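Local coordinates for HIT domain-containing protein (Leishmania major, PDB 3KSV), which is of unknown function but binds zinc and, as a histidine triad protein, probably acts on nucleotides as a hydrolase or transferase, at residues 15-18 / 22-25; 27-30 / 35-38; 37-40 / 46-49; 76-81 / 88-93. All coordinates share one frame; numbering follows the deposited sequence.

Interaction 1: 15-18 / 22-25; sequences FCKI and DIPC. With ZN (zinc ion), chain B.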
# COMPACT_ATOMS: atom_id res chain seq x y z
N PHE A 15 14.48 -11.76 1.00
CA PHE A 15 13.13 -12.29 0.75
C PHE A 15 13.15 -13.41 -0.25
O PHE A 15 12.41 -14.38 -0.11
CB PHE A 15 12.13 -11.20 0.33
CG PHE A 15 11.81 -10.22 1.43
CD1 PHE A 15 11.68 -10.64 2.74
CD2 PHE A 15 11.63 -8.89 1.14
CE1 PHE A 15 11.39 -9.74 3.74
CE2 PHE A 15 11.35 -8.00 2.15
CZ PHE A 15 11.23 -8.42 3.44
N CYS A 16 14.01 -13.31 -1.25
CA CYS A 16 14.24 -14.46 -2.12
C CYS A 16 14.79 -15.66 -1.35
O CYS A 16 14.42 -16.80 -1.63
CB CYS A 16 15.17 -14.09 -3.28
SG CYS A 16 14.36 -13.17 -4.62
N LYS A 17 15.65 -15.41 -0.37
CA LYS A 17 16.19 -16.50 0.45
C LYS A 17 15.06 -17.19 1.23
O LYS A 17 15.01 -18.41 1.28
CB LYS A 17 17.24 -15.97 1.42
CG LYS A 17 18.54 -15.53 0.78
CD LYS A 17 19.60 -15.28 1.86
CE LYS A 17 20.77 -14.47 1.34
NZ LYS A 17 21.66 -15.32 0.54
N ILE A 18 14.17 -16.41 1.83
CA ILE A 18 12.98 -16.94 2.49
C ILE A 18 12.11 -17.72 1.49
O ILE A 18 11.69 -18.84 1.77
CB ILE A 18 12.16 -15.82 3.14
CG1 ILE A 18 12.94 -15.22 4.31
CG2 ILE A 18 10.81 -16.32 3.64
CD1 ILE A 18 12.51 -13.80 4.61
N ASP A 22 15.95 -21.02 1.86
CA ASP A 22 17.32 -20.96 2.39
C ASP A 22 17.36 -20.39 3.81
O ASP A 22 18.30 -20.67 4.56
CB ASP A 22 18.25 -20.16 1.47
CG ASP A 22 18.44 -20.80 0.09
OD1 ASP A 22 18.52 -22.05 -0.02
OD2 ASP A 22 18.52 -20.04 -0.91
N ILE A 23 16.34 -19.59 4.17
CA ILE A 23 16.16 -19.08 5.53
C ILE A 23 14.74 -19.38 6.00
O ILE A 23 13.78 -19.08 5.28
CB ILE A 23 16.35 -17.55 5.62
CG1 ILE A 23 17.81 -17.16 5.37
CG2 ILE A 23 15.92 -17.04 6.99
CD1 ILE A 23 18.01 -15.65 5.17
N PRO A 24 14.58 -19.95 7.21
CA PRO A 24 13.24 -20.29 7.67
C PRO A 24 12.45 -19.10 8.19
O PRO A 24 13.02 -18.14 8.72
CB PRO A 24 13.48 -21.31 8.79
CG PRO A 24 14.89 -21.07 9.26
CD PRO A 24 15.63 -20.37 8.16
N CYS A 25 11.13 -19.20 8.06
CA CYS A 25 10.23 -18.13 8.48
C CYS A 25 8.82 -18.72 8.43
O CYS A 25 8.45 -19.38 7.45
CB CYS A 25 10.37 -16.88 7.60
SG CYS A 25 9.58 -15.34 8.28
ZN ZN B . 14.19 -10.83 -3.82
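The carbonyl oxygen of Lys-17 takes two backbone N-H groups from the chain that leaves its helix. Lys-17 O receives Asp-22 N at 2.8 Å, bent to 138° at the hydrogen, while the bond from Ile-23 N to the same oxygen is weak. These two bonds tie the start of 22-25 to the helix, and the segment then passes across it. Packing is closest beside them, where Ile-23 CD1 rests against the aliphatic part of Lys-17, reaching Lys-17 CD at 3.7 Å and CB at 3.8 Å.

Ile-18 makes a wider apolar contact: its CG2 branch meets Cys-25 CB at 4.0 Å, and its CG1 lies across from Ile-23 CB at 4.3 Å. The first torsion of Ile-18 (chi1 -68°) sets CG1 anti to the carbonyl carbon and CG2 anti to the backbone N, which lets one branch face each partner.

The charged ends make the loose, solvent side. The lysine chain leads away, its NZ bonded to Ala-11 O, and Lys-17 NZ and Asp-22 OD2 remain 5.9 Å apart, so any attraction between the charges acts at a distance.

One residue before Lys-17, Cys-16 SG binds the zinc ion at 2.5 Å; Cys-13, His-55 and His-106 complete the site. The contact fastens the loop after helix 14-20 to the helix that supplies Cys-16 to this Cys2His2 zinc site, whose two cysteines, just before and within the start of the helix, are spaced as in a CxxC sequence.

Interaction 2: 27-30 / 35-38; sequences KVAE and LAFM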
# COMPACT_ATOMS: atom_id res chain seq x y z
N LYS A 27 5.28 -19.12 7.69
CA LYS A 27 4.47 -18.66 6.59
C LYS A 27 3.02 -18.39 7.08
O LYS A 27 2.34 -19.30 7.58
CB LYS A 27 4.60 -19.79 5.57
CG LYS A 27 3.94 -19.69 4.23
CD LYS A 27 4.01 -21.12 3.60
CE LYS A 27 2.90 -22.06 4.17
NZ LYS A 27 3.38 -23.45 4.45
N VAL A 28 2.57 -17.14 7.01
CA VAL A 28 1.20 -16.74 7.45
C VAL A 28 0.14 -17.05 6.36
O VAL A 28 -1.04 -17.32 6.65
CB VAL A 28 1.18 -15.24 7.88
CG1 VAL A 28 -0.23 -14.67 7.95
CG2 VAL A 28 1.90 -15.07 9.22
N ALA A 29 0.56 -17.01 5.10
CA ALA A 29 -0.29 -17.37 3.98
C ALA A 29 0.60 -17.50 2.75
O ALA A 29 1.71 -16.96 2.71
CB ALA A 29 -1.36 -16.33 3.76
N GLU A 30 0.11 -18.25 1.77
CA GLU A 30 0.82 -18.47 0.52
C GLU A 30 -0.21 -18.66 -0.58
O GLU A 30 -1.18 -19.38 -0.39
CB GLU A 30 1.75 -19.68 0.62
CG GLU A 30 2.56 -19.95 -0.66
CD GLU A 30 3.61 -21.07 -0.54
OE1 GLU A 30 3.60 -21.84 0.45
OE2 GLU A 30 4.45 -21.18 -1.48
N LEU A 35 3.37 -14.33 -0.95
CA LEU A 35 3.58 -14.90 0.36
C LEU A 35 3.36 -13.84 1.47
O LEU A 35 3.63 -12.65 1.26
CB LEU A 35 5.01 -15.45 0.43
CG LEU A 35 5.30 -16.61 1.36
CD1 LEU A 35 5.02 -17.92 0.62
CD2 LEU A 35 6.76 -16.54 1.91
N ALA A 36 2.88 -14.26 2.64
CA ALA A 36 2.81 -13.42 3.82
C ALA A 36 3.53 -14.05 5.02
O ALA A 36 3.52 -15.28 5.20
CB ALA A 36 1.35 -13.13 4.17
N PHE A 37 4.17 -13.20 5.82
CA PHE A 37 4.79 -13.60 7.07
C PHE A 37 4.94 -12.43 8.05
O PHE A 37 4.64 -11.28 7.73
CB PHE A 37 6.13 -14.28 6.79
CG PHE A 37 7.01 -13.52 5.87
CD1 PHE A 37 7.87 -12.55 6.37
CD2 PHE A 37 6.99 -13.77 4.52
CE1 PHE A 37 8.71 -11.83 5.53
CE2 PHE A 37 7.82 -13.07 3.66
CZ PHE A 37 8.69 -12.08 4.16
N MET A 38 5.39 -12.74 9.26
CA MET A 38 5.57 -11.72 10.29
C MET A 38 6.87 -10.94 10.08
O MET A 38 7.84 -11.46 9.53
CB MET A 38 5.55 -12.36 11.68
CG MET A 38 4.31 -13.24 12.00
SD MET A 38 2.72 -12.38 11.87
CE MET A 38 3.00 -11.06 13.06
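Ala-36 is opposed by two residues of the other strand, Val-28 and Ala-29, a classic beta bulge in this antiparallel pair. Val-28 N gives a bond of 2.8 Å to Ala-36 O, and Ala-29 N adds a weak one to the same oxygen. The return bond, from Ala-36 N to Ala-29 O, is 2.9 Å and nearly straight at 172°. Beside these bonds the methyls Ala-29 CB and Ala-36 CB lie on one face of the sheet, 4.2 Å apart.

The other face carries Glu-30 and Leu-35, and the glutamate chain can be followed outward along a single methyl. Glu-30 CB starts 3.7 Å from Leu-35 CD1, Glu-30 CG comes closest to that methyl at 3.4 Å, and Glu-30 CD is still only 3.6 Å from it. At the tip the two carboxylate oxygens draw back a little, OE2 also making a long, weak ion pair with Lys-53. The extended chain (chi1 -179°, chi2 174°) runs past the methyl.

At the bulge, Val-28 turns its CG2 methyl to the sulfur of Met-38, with Val-28 CG2 and Met-38 SD 3.9 Å apart and the two side chains crossing at about a right angle.

Strand 34-38 is held between strand 27-30, at the edge of the sheet within this chain, and strand 48-52, whose Met-48 packs on both Val-28 and Ala-36. Ile-146 of the second subunit packs on Val-28 and Ala-29.

Interaction 3: 37-40 / 46-49; sequences FMDI and GHML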
# COMPACT_ATOMS: atom_id res chain seq x y z
N PHE A 37 4.17 -13.20 5.82
CA PHE A 37 4.79 -13.60 7.07
C PHE A 37 4.94 -12.43 8.05
O PHE A 37 4.64 -11.28 7.73
CB PHE A 37 6.13 -14.28 6.79
CG PHE A 37 7.01 -13.52 5.87
CD1 PHE A 37 7.87 -12.55 6.37
CD2 PHE A 37 6.99 -13.77 4.52
CE1 PHE A 37 8.71 -11.83 5.53
CE2 PHE A 37 7.82 -13.07 3.66
CZ PHE A 37 8.69 -12.08 4.16
N MET A 38 5.39 -12.74 9.26
CA MET A 38 5.57 -11.72 10.29
C MET A 38 6.87 -10.94 10.08
O MET A 38 7.84 -11.46 9.53
CB MET A 38 5.55 -12.36 11.68
CG MET A 38 4.31 -13.24 12.00
SD MET A 38 2.72 -12.38 11.87
CE MET A 38 3.00 -11.06 13.06
N ASP A 39 6.89 -9.68 10.51
CA ASP A 39 8.11 -8.90 10.48
C ASP A 39 8.83 -9.16 11.80
O ASP A 39 8.27 -8.95 12.88
CB ASP A 39 7.82 -7.40 10.28
CG ASP A 39 9.03 -6.61 9.80
OD1 ASP A 39 10.14 -6.86 10.26
OD2 ASP A 39 8.89 -5.68 8.97
N ILE A 40 10.07 -9.63 11.73
CA ILE A 40 10.85 -9.92 12.93
C ILE A 40 11.53 -8.65 13.47
O ILE A 40 12.19 -8.71 14.52
CB ILE A 40 11.90 -11.04 12.70
CG1 ILE A 40 12.94 -10.61 11.67
CG2 ILE A 40 11.21 -12.34 12.26
CD1 ILE A 40 14.30 -11.33 11.85
N GLY A 46 2.29 -7.48 15.94
CA GLY A 46 1.42 -7.96 14.83
C GLY A 46 1.74 -7.41 13.44
O GLY A 46 1.01 -7.68 12.49
N HIS A 47 2.80 -6.62 13.34
CA HIS A 47 3.35 -6.10 12.08
C HIS A 47 3.73 -7.25 11.16
O HIS A 47 4.52 -8.14 11.53
CB HIS A 47 4.57 -5.22 12.40
CG HIS A 47 5.25 -4.58 11.21
ND1 HIS A 47 6.21 -3.60 11.37
CD2 HIS A 47 5.14 -4.78 9.87
CE1 HIS A 47 6.65 -3.22 10.19
NE2 HIS A 47 6.02 -3.92 9.26
N MET A 48 3.16 -7.23 9.96
CA MET A 48 3.38 -8.29 9.00
C MET A 48 3.72 -7.72 7.65
O MET A 48 3.63 -6.52 7.43
CB MET A 48 2.16 -9.23 8.92
CG MET A 48 0.86 -8.64 8.39
SD MET A 48 -0.36 -9.96 8.18
CE MET A 48 0.49 -10.89 6.87
N LEU A 49 4.14 -8.64 6.77
CA LEU A 49 4.61 -8.34 5.44
C LEU A 49 3.88 -9.19 4.40
O LEU A 49 3.58 -10.36 4.65
CB LEU A 49 6.10 -8.64 5.36
CG LEU A 49 7.01 -7.90 6.34
CD1 LEU A 49 8.37 -8.60 6.42
CD2 LEU A 49 7.17 -6.47 5.96
O HOH W 1 5.78 -8.97 13.78
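Asp-39 and His-47 lie alongside each other with their ends in the same direction, just beyond the paired ends of strands 34-38 and 48-52. Asp-39 CB lies over one face of the imidazole in a CH-pi contact, 3.9 Å from the centroid of the His-47 ring. The carboxylate and ring planes are 58° apart, and although Asp-39 OD2 is 3.4 Å from His-47 NE2, the angle rules out a hydrogen bond. The polar ends look elsewhere: Asp-39 OD1 accepts from Asn-41 N, while His-47 NE2 bonds to His-110 ND1 and His-47 ND1 to Leu-43 N.

Backbone bonds join Phe-37 and Leu-49 in both directions, the one from Leu-49 N to Phe-37 O being 2.9 Å. Asp-39 N then reaches His-47 O at 3.0 Å, and a water bridges Asp-39 O and His-47 O by donating to both.

Among apolar groups, Leu-49 CD1 touches the ring at Phe-37 CE1 (3.4 Å), with Leu-49 CB over a face. Separately, the Met-38 CE methyl rests on a carbonyl oxygen, His-47 O, at 3.6 Å.

The imidazole is therefore fixed by bonds at both nitrogens and by the aspartate over its face, which would help position His-110 of the predicted histidine triad motif; the nearby carboxylate may also polarise the ring.

Interaction 4: 76-81 / 88-93; sequences KASRAV and MQYNVL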
# COMPACT_ATOMS: atom_id res chain seq x y z
N LYS A 76 -6.77 -9.66 2.33
CA LYS A 76 -7.00 -10.76 3.26
C LYS A 76 -6.20 -10.57 4.54
O LYS A 76 -6.73 -10.74 5.65
CB LYS A 76 -6.65 -12.11 2.63
CG LYS A 76 -7.61 -12.49 1.56
CD LYS A 76 -7.39 -13.89 1.04
CE LYS A 76 -8.52 -14.31 0.10
NZ LYS A 76 -8.33 -15.70 -0.38
N ALA A 77 -4.92 -10.23 4.37
CA ALA A 77 -4.03 -9.94 5.48
C ALA A 77 -4.55 -8.78 6.34
O ALA A 77 -4.49 -8.85 7.57
CB ALA A 77 -2.59 -9.65 4.96
N SER A 78 -5.06 -7.72 5.72
CA SER A 78 -5.68 -6.61 6.49
C SER A 78 -6.85 -7.07 7.38
O SER A 78 -7.06 -6.54 8.46
CB SER A 78 -6.15 -5.49 5.55
OG SER A 78 -7.32 -5.88 4.82
N ARG A 79 -7.60 -8.07 6.93
CA ARG A 79 -8.70 -8.59 7.73
C ARG A 79 -8.13 -9.33 8.96
O ARG A 79 -8.68 -9.24 10.07
CB ARG A 79 -9.57 -9.53 6.90
CG ARG A 79 -10.37 -8.85 5.80
CD ARG A 79 -10.79 -9.89 4.78
NE ARG A 79 -12.03 -9.60 4.09
CZ ARG A 79 -12.15 -8.77 3.05
NH1 ARG A 79 -11.10 -8.07 2.58
NH2 ARG A 79 -13.34 -8.63 2.50
N ALA A 80 -7.01 -10.03 8.76
CA ALA A 80 -6.28 -10.69 9.86
C ALA A 80 -5.81 -9.64 10.85
O ALA A 80 -6.02 -9.78 12.06
CB ALA A 80 -5.10 -11.52 9.35
N VAL A 81 -5.23 -8.57 10.32
CA VAL A 81 -4.65 -7.51 11.16
C VAL A 81 -5.73 -6.70 11.89
O VAL A 81 -5.52 -6.23 13.02
CB VAL A 81 -3.68 -6.59 10.35
CG1 VAL A 81 -3.34 -5.32 11.11
CG2 VAL A 81 -2.40 -7.33 10.01
N MET A 88 -8.96 -3.08 15.07
CA MET A 88 -7.55 -2.70 15.08
C MET A 88 -7.24 -1.80 13.90
O MET A 88 -7.51 -2.18 12.77
CB MET A 88 -6.64 -3.91 15.02
CG MET A 88 -5.17 -3.53 14.84
SD MET A 88 -4.45 -2.65 16.25
CE MET A 88 -4.41 -4.01 17.44
N GLN A 89 -6.67 -0.64 14.18
CA GLN A 89 -6.29 0.30 13.14
C GLN A 89 -4.91 -0.08 12.64
O GLN A 89 -4.18 -0.76 13.34
CB GLN A 89 -6.32 1.72 13.69
CG GLN A 89 -7.69 2.07 14.26
CD GLN A 89 -7.82 3.50 14.71
OE1 GLN A 89 -7.26 4.41 14.13
NE2 GLN A 89 -8.60 3.70 15.76
N TYR A 90 -4.56 0.35 11.43
CA TYR A 90 -3.30 -0.07 10.82
C TYR A 90 -2.91 0.76 9.60
O TYR A 90 -3.75 1.38 8.95
CB TYR A 90 -3.35 -1.57 10.43
CG TYR A 90 -4.56 -1.92 9.56
CD1 TYR A 90 -4.46 -1.97 8.17
CD2 TYR A 90 -5.78 -2.21 10.14
CE1 TYR A 90 -5.54 -2.28 7.40
CE2 TYR A 90 -6.88 -2.52 9.36
CZ TYR A 90 -6.74 -2.56 8.00
OH TYR A 90 -7.83 -2.84 7.23
N ASN A 91 -1.62 0.74 9.27
CA ASN A 91 -1.13 1.41 8.08
C ASN A 91 -0.57 0.36 7.12
O ASN A 91 0.06 -0.64 7.56
CB ASN A 91 -0.06 2.42 8.43
CG ASN A 91 -0.58 3.58 9.26
OD1 ASN A 91 -0.47 3.56 10.48
ND2 ASN A 91 -1.14 4.61 8.61
N VAL A 92 -0.82 0.56 5.83
CA VAL A 92 -0.22 -0.22 4.77
C VAL A 92 0.82 0.68 4.08
O VAL A 92 0.51 1.79 3.64
CB VAL A 92 -1.26 -0.73 3.75
CG1 VAL A 92 -0.56 -1.47 2.59
CG2 VAL A 92 -2.26 -1.67 4.45
N LEU A 93 2.05 0.19 4.00
CA LEU A 93 3.17 0.95 3.50
C LEU A 93 4.01 0.09 2.59
O LEU A 93 4.38 -1.02 2.94
CB LEU A 93 4.03 1.43 4.66
CG LEU A 93 5.25 2.25 4.26
CD1 LEU A 93 4.78 3.63 3.75
CD2 LEU A 93 6.18 2.38 5.44
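A helix packed on one face of an antiparallel sheet is the setting here: the end of helix 64-82 lies against the start of strand 89-96, and the chain makes a short connection between them. Tyr-90 carries most of the contact from the strand. Its CG sits between the backbone N and the carbonyl carbon (chi1 53°), and the ring extends toward the helix, meeting two residues one turn apart. Near the root of the ring, Val-81 CG1 comes to 3.8 Å from Tyr-90 CB and 3.9 Å from Tyr-90 CG. Toward the far end, Ser-78 CB lies 3.6 Å from Tyr-90 OH and 3.8 Å from Tyr-90 CE1. Both carbons approach the ring obliquely.

No hydrogen bond crosses between the segments. Ser-78 OG bonds back to Ala-75 O in its own helix, while the phenol oxygen of Tyr-90 is bonded to His-60 N of the second subunit. Near the end of the helix, Val-81 O has the first two side-chain carbons of Met-88 beside it, with Met-88 CB and Val-81 O 3.3 Å apart.

Val-81 also packs on Ile-111 and Met-48, which places this end of the helix over the two strands 109-114 and 48-52. Strand 89-96 is one of the two outermost strands within this chain, and its residues Tyr-90 to Leu-93 pair antiparallel with a strand of the second subunit, continuing the sheet across the interface.

Overall arrangement
The four contacts follow one another along the chain, with interactions 2 and 3 meeting on strand 34-38, where they share Phe-37 and Met-38; their centres are 9 Å apart. Interaction 1 touches both through the Phe-37 ring, which meets Phe-15 and Cys-25 and so ties the zinc-bearing helix 14-20 to the sheet. On the other face Met-48 of interaction 3 packs on Ala-77 and Val-81, joining the hairpins to helix 64-82 of interaction 4. Interactions 1 and 4 lie 23 Å apart between centres and do not touch. Interactions 2, 3 and 4 all reach the five-stranded sheet, so the same sheet that carries these contacts also takes part in the contact with the second subunit.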